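Local structure of conserved protein (Methanothermobacter thermautotrophicus, 1I36) at residues A[6-11]-A[39-44]; A[26-31]-A[44-49]. The protein is of unknown function but binds NADP and structurally resembles the 3-hydroxyacid dehydrogenases, which suggests a role as an NADP-dependent oxidoreductase. The protein carries 1 engineered substitution. All blocks are in the same frame, centred on the assembly; numbering follows the deposited sequence.

Contact 1: residues A[6-11]-A[39-44]; sequences IGFGEV and ERARTV. With NAP (NADP nicotinamide-adenine-dinucleotide phosphate), chain C.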
loop_
_atom_site.group_PDB
_atom_site.type_symbol
_atom_site.label_atom_id
_atom_site.label_comp_id
_atom_site.label_asym_id
_atom_site.label_seq_id
_atom_site.Cartn_x
_atom_site.Cartn_y
_atom_site.Cartn_z
ATOM N N ILE A 6 30.884 14.009 15.690
ATOM C CA ILE A 6 31.644 12.789 15.932
ATOM C C ILE A 6 31.387 12.045 14.626
ATOM O O ILE A 6 30.235 11.725 14.296
ATOM C CB ILE A 6 31.112 11.993 17.112
ATOM C CG1 ILE A 6 31.125 12.850 18.380
ATOM C CG2 ILE A 6 31.997 10.757 17.319
ATOM C CD1 ILE A 6 30.275 12.233 19.518
ATOM N N GLY A 7 32.464 11.797 13.887
ATOM C CA GLY A 7 32.392 11.186 12.579
ATOM C C GLY A 7 32.335 12.355 11.602
ATOM O O GLY A 7 31.897 13.449 11.974
ATOM N N PHE A 8 32.900 12.208 10.403
ATOM C CA PHE A 8 32.800 13.314 9.456
ATOM C C PHE A 8 32.737 12.788 8.055
ATOM O O PHE A 8 33.652 12.964 7.250
ATOM C CB PHE A 8 33.900 14.375 9.650
ATOM C CG PHE A 8 33.495 15.746 9.188
ATOM C CD1 PHE A 8 32.870 16.627 10.055
ATOM C CD2 PHE A 8 33.687 16.130 7.869
ATOM C CE1 PHE A 8 32.423 17.887 9.614
ATOM C CE2 PHE A 8 33.254 17.376 7.410
ATOM C CZ PHE A 8 32.619 18.252 8.289
ATOM N N GLY A 9 31.650 12.072 7.813
ATOM C CA GLY A 9 31.381 11.462 6.531
ATOM C C GLY A 9 30.401 12.285 5.731
ATOM O O GLY A 9 30.366 13.502 5.877
ATOM N N GLU A 10 29.599 11.617 4.909
ATOM C CA GLU A 10 28.643 12.294 4.044
ATOM C C GLU A 10 27.590 13.120 4.772
ATOM O O GLU A 10 27.288 14.239 4.358
ATOM C CB GLU A 10 27.954 11.301 3.104
ATOM C CG GLU A 10 26.933 11.977 2.205
ATOM C CD GLU A 10 26.486 11.120 1.029
ATOM O OE1 GLU A 10 26.192 9.926 1.218
ATOM O OE2 GLU A 10 26.413 11.662 -0.095
ATOM N N VAL A 11 26.975 12.541 5.800
ATOM C CA VAL A 11 25.964 13.274 6.576
ATOM C C VAL A 11 26.565 14.497 7.261
ATOM O O VAL A 11 26.079 15.614 7.084
ATOM C CB VAL A 11 25.331 12.374 7.626
ATOM C CG1 VAL A 11 24.454 13.191 8.580
ATOM C CG2 VAL A 11 24.524 11.304 6.908
ATOM N N GLU A 39 39.861 14.833 4.440
ATOM C CA GLU A 39 39.643 15.628 3.237
ATOM C C GLU A 39 38.274 16.324 3.258
ATOM O O GLU A 39 38.179 17.501 2.915
ATOM C CB GLU A 39 39.813 14.754 1.994
ATOM C CG GLU A 39 39.810 15.500 0.668
ATOM C CD GLU A 39 40.846 16.636 0.601
ATOM O OE1 GLU A 39 41.925 16.532 1.248
ATOM O OE2 GLU A 39 40.567 17.636 -0.106
ATOM N N ARG A 40 37.220 15.612 3.662
ATOM C CA ARG A 40 35.897 16.230 3.729
ATOM C C ARG A 40 35.935 17.391 4.726
ATOM O O ARG A 40 35.418 18.478 4.451
ATOM C CB ARG A 40 34.849 15.232 4.204
ATOM C CG ARG A 40 34.514 14.105 3.275
ATOM C CD ARG A 40 33.547 13.219 4.065
ATOM N NE ARG A 40 33.180 11.982 3.398
ATOM C CZ ARG A 40 32.331 11.906 2.382
ATOM N NH1 ARG A 40 31.759 13.006 1.913
ATOM N NH2 ARG A 40 32.061 10.733 1.832
ATOM N N ALA A 41 36.568 17.144 5.871
ATOM C CA ALA A 41 36.691 18.124 6.939
ATOM C C ALA A 41 37.389 19.409 6.486
ATOM O O ALA A 41 36.967 20.512 6.829
ATOM C CB ALA A 41 37.444 17.517 8.122
ATOM N N ARG A 42 38.463 19.259 5.718
ATOM C CA ARG A 42 39.211 20.415 5.241
ATOM C C ARG A 42 38.532 21.120 4.067
ATOM O O ARG A 42 38.727 22.324 3.882
ATOM C CB ARG A 42 40.668 20.020 4.958
ATOM C CG ARG A 42 41.334 19.528 6.233
ATOM C CD ARG A 42 42.828 19.317 6.140
ATOM N NE ARG A 42 43.346 19.029 7.477
ATOM C CZ ARG A 42 44.409 18.276 7.743
ATOM N NH1 ARG A 42 45.107 17.722 6.760
ATOM N NH2 ARG A 42 44.735 18.028 9.004
ATOM N N THR A 43 37.730 20.382 3.294
ATOM C CA THR A 43 36.981 20.965 2.177
ATOM C C THR A 43 35.913 21.906 2.768
ATOM O O THR A 43 35.646 22.990 2.230
ATOM C CB THR A 43 36.261 19.880 1.339
ATOM O OG1 THR A 43 37.231 19.080 0.660
ATOM C CG2 THR A 43 35.338 20.516 0.295
ATOM N N VAL A 44 35.294 21.467 3.871
ATOM C CA VAL A 44 34.267 22.244 4.555
ATOM C C VAL A 44 34.903 23.378 5.354
ATOM O O VAL A 44 34.339 24.473 5.430
ATOM C CB VAL A 44 33.398 21.341 5.500
ATOM C CG1 VAL A 44 32.435 22.191 6.354
ATOM C CG2 VAL A 44 32.602 20.345 4.678
HETATM P PA NAP C . 30.225 7.747 6.021
HETATM O O1A NAP C . 30.018 6.349 6.351
HETATM O O2A NAP C . 29.736 8.654 5.003
HETATM O O5B NAP C . 30.706 8.607 7.370
HETATM C C5B NAP C . 30.889 8.107 8.821
HETATM C C4B NAP C . 32.205 8.685 9.057
HETATM O O4B NAP C . 32.301 8.223 10.606
HETATM C C3B NAP C . 33.319 8.154 8.956
HETATM O O3B NAP C . 33.590 9.328 8.314
HETATM C C2B NAP C . 34.489 7.685 9.728
HETATM O O2B NAP C . 35.698 8.022 9.818
HETATM C C1B NAP C . 33.717 7.913 10.882
HETATM N N9A NAP C . 33.874 6.832 11.875
HETATM C C8A NAP C . 33.866 5.433 11.894
HETATM N N7A NAP C . 34.139 4.961 13.090
HETATM C C5A NAP C . 34.329 6.066 13.897
HETATM C C6A NAP C . 34.651 6.222 15.285
HETATM N N6A NAP C . 34.841 5.174 16.089
HETATM N N1A NAP C . 34.771 7.511 15.787
HETATM C C2A NAP C . 34.588 8.595 14.979
HETATM N N3A NAP C . 34.290 8.523 13.666
HETATM C C4A NAP C . 34.165 7.214 13.184
HETATM O O3 NAP C . 28.661 7.690 6.599
HETATM P PN NAP C . 27.292 8.684 6.432
HETATM O O1N NAP C . 26.654 8.397 5.103
HETATM O O2N NAP C . 27.829 10.025 6.689
HETATM O O5D NAP C . 26.225 8.407 7.568
HETATM C C5D NAP C . 26.529 8.631 8.969
HETATM C C4D NAP C . 25.404 8.041 9.798
HETATM O O4D NAP C . 24.058 8.513 9.489
HETATM C C3D NAP C . 25.283 6.499 9.713
HETATM O O3D NAP C . 24.977 5.822 10.973
HETATM C C2D NAP C . 24.215 6.238 8.705
HETATM O O2D NAP C . 23.587 4.999 8.863
HETATM C C1D NAP C . 23.286 7.455 8.911
HETATM N N1N NAP C . 22.501 7.828 7.723
HETATM C C2N NAP C . 23.148 8.194 6.535
HETATM C C3N NAP C . 22.290 8.551 5.441
HETATM C C7N NAP C . 22.827 8.955 4.152
HETATM O O7N NAP C . 22.069 9.270 3.216
HETATM N N7N NAP C . 24.164 9.011 3.919
HETATM C C4N NAP C . 20.889 8.518 5.617
HETATM C C5N NAP C . 20.289 8.157 6.775
HETATM C C6N NAP C . 21.095 7.815 7.829
HETATM P P2B NAP C . 36.685 7.116 8.832
HETATM O O1X NAP C . 36.463 7.501 7.397
HETATM O O2X NAP C . 37.962 7.523 9.351
HETATM O O3X NAP C . 36.289 5.737 9.026
#
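The glycine-rich turn of the Rossmann domain, with F8 and G9 ahead of helix 10-21, packs here against R40, A41 and V44 of helix 35-44. F8 carries the apolar half. Its CG stands anti to the backbone N (chi1 -153°), and the ring reaches the helix with its CD2-CE2 side: CE2 lies 3.5 Å from A41 CA, CB of R40 sits at the ring edge in its plane, and CG2 of V44 lies near the ring plane farther round the rim, 4.1 Å from CE2. V46 and A16 also touch this ring. R40 runs extended from CG to NE across the turn, bringing its CD 3.2 Å from F8 O, a buried carbonyl oxygen without a hydrogen-bond partner. Beyond it the guanidinium lies flat over the backbone, the peptide N of E10 over its centre, 3.7 Å from CZ, and G9 C nearer the rim of the same face; NH1 is hydrogen-bonded to Q13. An alanine in place of R40 would probably uncover the G9-E10 peptide and leave Q13 without this partner. The amides that follow the turn hold the cofactor: E10 N gives a nearly straight bond (175°) to NAP O2A at 3.0 Å, and V11 N reaches NAP O2N at 2.8 Å. OE1 of E10 receives a weak bond from NAP N7N of the nicotinamide amide, while OE2 forms a salt bridge with R117. G9 precedes the helix as N-cap, and a side chain on it would collide with NAP O5B. Amides at a helix start gripping the pyrophosphate beside closely spaced glycines are the hallmark of the Rossmann dinucleotide-binding fold.

Contact 2: residues A[26-31]-A[44-49]; sequences VVTSLE and VGVTET
V27 pairs with T47 and T28 with E48 in a short parallel ladder, which adds strand 47-48 to the edge of the sheet beside strand 25-28. Three backbone hydrogen bonds hold it: T47 N to V26 O (3.0 Å), T28 N to T47 O (3.1 Å) and T49 N to T28 O (3.1 Å). The middle one is nearly in line with the T47 carbonyl, whereas the T49 amide approaches its acceptor tilted 29° from the carbonyl plane. CA-H...O contacts from V27 to T47 O, from E48 to T28 O and from S29 to T49 O accompany them.

Past the ladder, two waters supplement the direct contact. One molecule links S29 OG to T49 O; a second accepts from L30 N and donates to T49 O, so two waters bridge the backbones beyond T28.

Apolar contacts form on both faces. V27 and T47 lie side by side on one, CG1 of V27 3.7 Å from T47 CB, while V27 CG2 meets T49 CG2. On the T28 face, V46 divides its methyls: CG1 presses on V26 CG2 at 3.4 Å, tighter than usual for two carbons, and CG2 touches T28 CG2 at 3.8 Å. V26 CG2 sits between the backbone N and the carbonyl carbon, which turns it to V46. Farther along, L30 CD1 packs on the aliphatic and carboxylate carbons of E48, 3.5 Å from CD.

The polar ends are held by other residues: T28 OG1 by F5 O, T47 OG1 by E25, T49 OG1 by D53, and the E48 carboxylate by a salt bridge with R42. Adjacent parallel strands joined through helix 35-44 form a beta-alpha-beta unit of the Rossmann fold.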
loop_
_atom_site.group_PDB
_atom_site.type_symbol
_atom_site.label_atom_id
_atom_site.label_comp_id
_atom_site.label_asym_id
_atom_site.label_seq_id
_atom_site.Cartn_x
_atom_site.Cartn_y
_atom_site.Cartn_z
ATOM N N VAL A 26 31.705 25.056 13.329
ATOM C CA VAL A 26 31.567 23.603 13.398
ATOM C C VAL A 26 32.930 23.001 13.705
ATOM O O VAL A 26 33.924 23.426 13.121
ATOM C CB VAL A 26 30.996 23.051 12.069
ATOM C CG1 VAL A 26 29.680 23.728 11.780
ATOM C CG2 VAL A 26 31.903 23.382 10.910
ATOM N N VAL A 27 32.981 22.039 14.632
ATOM C CA VAL A 27 34.261 21.427 15.020
ATOM C C VAL A 27 34.211 19.901 15.021
ATOM O O VAL A 27 33.152 19.310 15.178
ATOM C CB VAL A 27 34.756 21.888 16.443
ATOM C CG1 VAL A 27 34.610 23.398 16.631
ATOM C CG2 VAL A 27 34.060 21.132 17.541
ATOM N N THR A 28 35.366 19.272 14.855
ATOM C CA THR A 28 35.425 17.815 14.859
ATOM C C THR A 28 36.872 17.380 15.146
ATOM O O THR A 28 37.788 18.181 14.981
ATOM C CB THR A 28 34.975 17.243 13.481
ATOM O OG1 THR A 28 34.668 15.862 13.632
ATOM C CG2 THR A 28 36.072 17.381 12.453
ATOM N N SER A 29 37.049 16.133 15.592
ATOM C CA SER A 29 38.362 15.573 15.893
ATOM C C SER A 29 38.756 14.630 14.776
ATOM O O SER A 29 38.012 13.703 14.461
ATOM C CB SER A 29 38.308 14.807 17.209
ATOM O OG SER A 29 39.550 14.201 17.491
ATOM N N LEU A 30 39.921 14.858 14.172
ATOM C CA LEU A 30 40.384 14.010 13.063
ATOM C C LEU A 30 41.390 12.910 13.440
ATOM O O LEU A 30 41.850 12.165 12.570
ATOM C CB LEU A 30 40.958 14.863 11.938
ATOM C CG LEU A 30 39.979 15.799 11.219
ATOM C CD1 LEU A 30 40.759 16.677 10.253
ATOM C CD2 LEU A 30 38.917 14.998 10.475
ATOM N N GLU A 31 41.750 12.826 14.717
ATOM C CA GLU A 31 42.685 11.801 15.175
ATOM C C GLU A 31 42.081 10.400 14.951
ATOM O O GLU A 31 40.954 10.105 15.381
ATOM C CB GLU A 31 43.014 12.018 16.651
ATOM C CG GLU A 31 43.865 10.906 17.309
ATOM C CD GLU A 31 45.349 10.890 16.890
ATOM O OE1 GLU A 31 46.066 9.982 17.378
ATOM O OE2 GLU A 31 45.806 11.758 16.094
ATOM N N VAL A 44 35.294 21.467 3.871
ATOM C CA VAL A 44 34.267 22.244 4.555
ATOM C C VAL A 44 34.903 23.378 5.354
ATOM O O VAL A 44 34.339 24.473 5.430
ATOM C CB VAL A 44 33.398 21.341 5.500
ATOM C CG1 VAL A 44 32.435 22.191 6.354
ATOM C CG2 VAL A 44 32.602 20.345 4.678
ATOM N N GLY A 45 36.093 23.133 5.914
ATOM C CA GLY A 45 36.766 24.149 6.715
ATOM C C GLY A 45 36.388 24.102 8.190
ATOM O O GLY A 45 36.261 25.135 8.859
ATOM N N VAL A 46 36.231 22.892 8.714
ATOM C CA VAL A 46 35.867 22.721 10.110
ATOM C C VAL A 46 37.040 22.970 11.035
ATOM O O VAL A 46 38.189 22.859 10.637
ATOM C CB VAL A 46 35.311 21.298 10.388
ATOM C CG1 VAL A 46 34.046 21.058 9.566
ATOM C CG2 VAL A 46 36.357 20.257 10.062
ATOM N N THR A 47 36.751 23.340 12.275
ATOM C CA THR A 47 37.812 23.571 13.230
ATOM C C THR A 47 38.278 22.209 13.738
ATOM O O THR A 47 37.479 21.428 14.238
ATOM C CB THR A 47 37.324 24.450 14.389
ATOM O OG1 THR A 47 37.038 25.766 13.889
ATOM C CG2 THR A 47 38.375 24.533 15.483
ATOM N N GLU A 48 39.561 21.912 13.553
ATOM C CA GLU A 48 40.139 20.645 13.997
ATOM C C GLU A 48 40.536 20.782 15.444
ATOM O O GLU A 48 41.281 21.687 15.806
ATOM C CB GLU A 48 41.320 20.287 13.104
ATOM C CG GLU A 48 40.836 20.030 11.693
ATOM C CD GLU A 48 41.937 19.905 10.648
ATOM O OE1 GLU A 48 43.094 19.561 10.997
ATOM O OE2 GLU A 48 41.621 20.133 9.463
ATOM N N THR A 49 40.073 19.862 16.275
ATOM C CA THR A 49 40.340 19.962 17.697
ATOM C C THR A 49 40.421 18.602 18.375
ATOM O O THR A 49 40.405 17.579 17.708
ATOM C CB THR A 49 39.246 20.810 18.335
ATOM O OG1 THR A 49 39.584 21.091 19.702
ATOM C CG2 THR A 49 37.897 20.072 18.278
HETATM O O HOH W 1 42.208 15.013 17.421
HETATM O O HOH W 2 41.342 17.189 14.921
#

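In the fold
From the N terminus, strand 2-6 leads through the glycine-rich turn into helix 10-21, segment 6-11 spanning the junction, and then comes strand 25-28, where segment 26-31 begins contact 2. Helix 35-44 returns to the turn in contact 1, closing a loop of 27 intervening residues, and strand 47-48 then closes the shorter loop of contact 2. The segments alternate along the chain, so the two contacts cross rather than nest, and they share V44. They meet through the probable hydrogen bond between A41 O and V46 N and through A41 packed on L30. Together they tie the cofactor-binding turn, helix 35-44 and the edge of the sheet into one end of the NADP-binding domain.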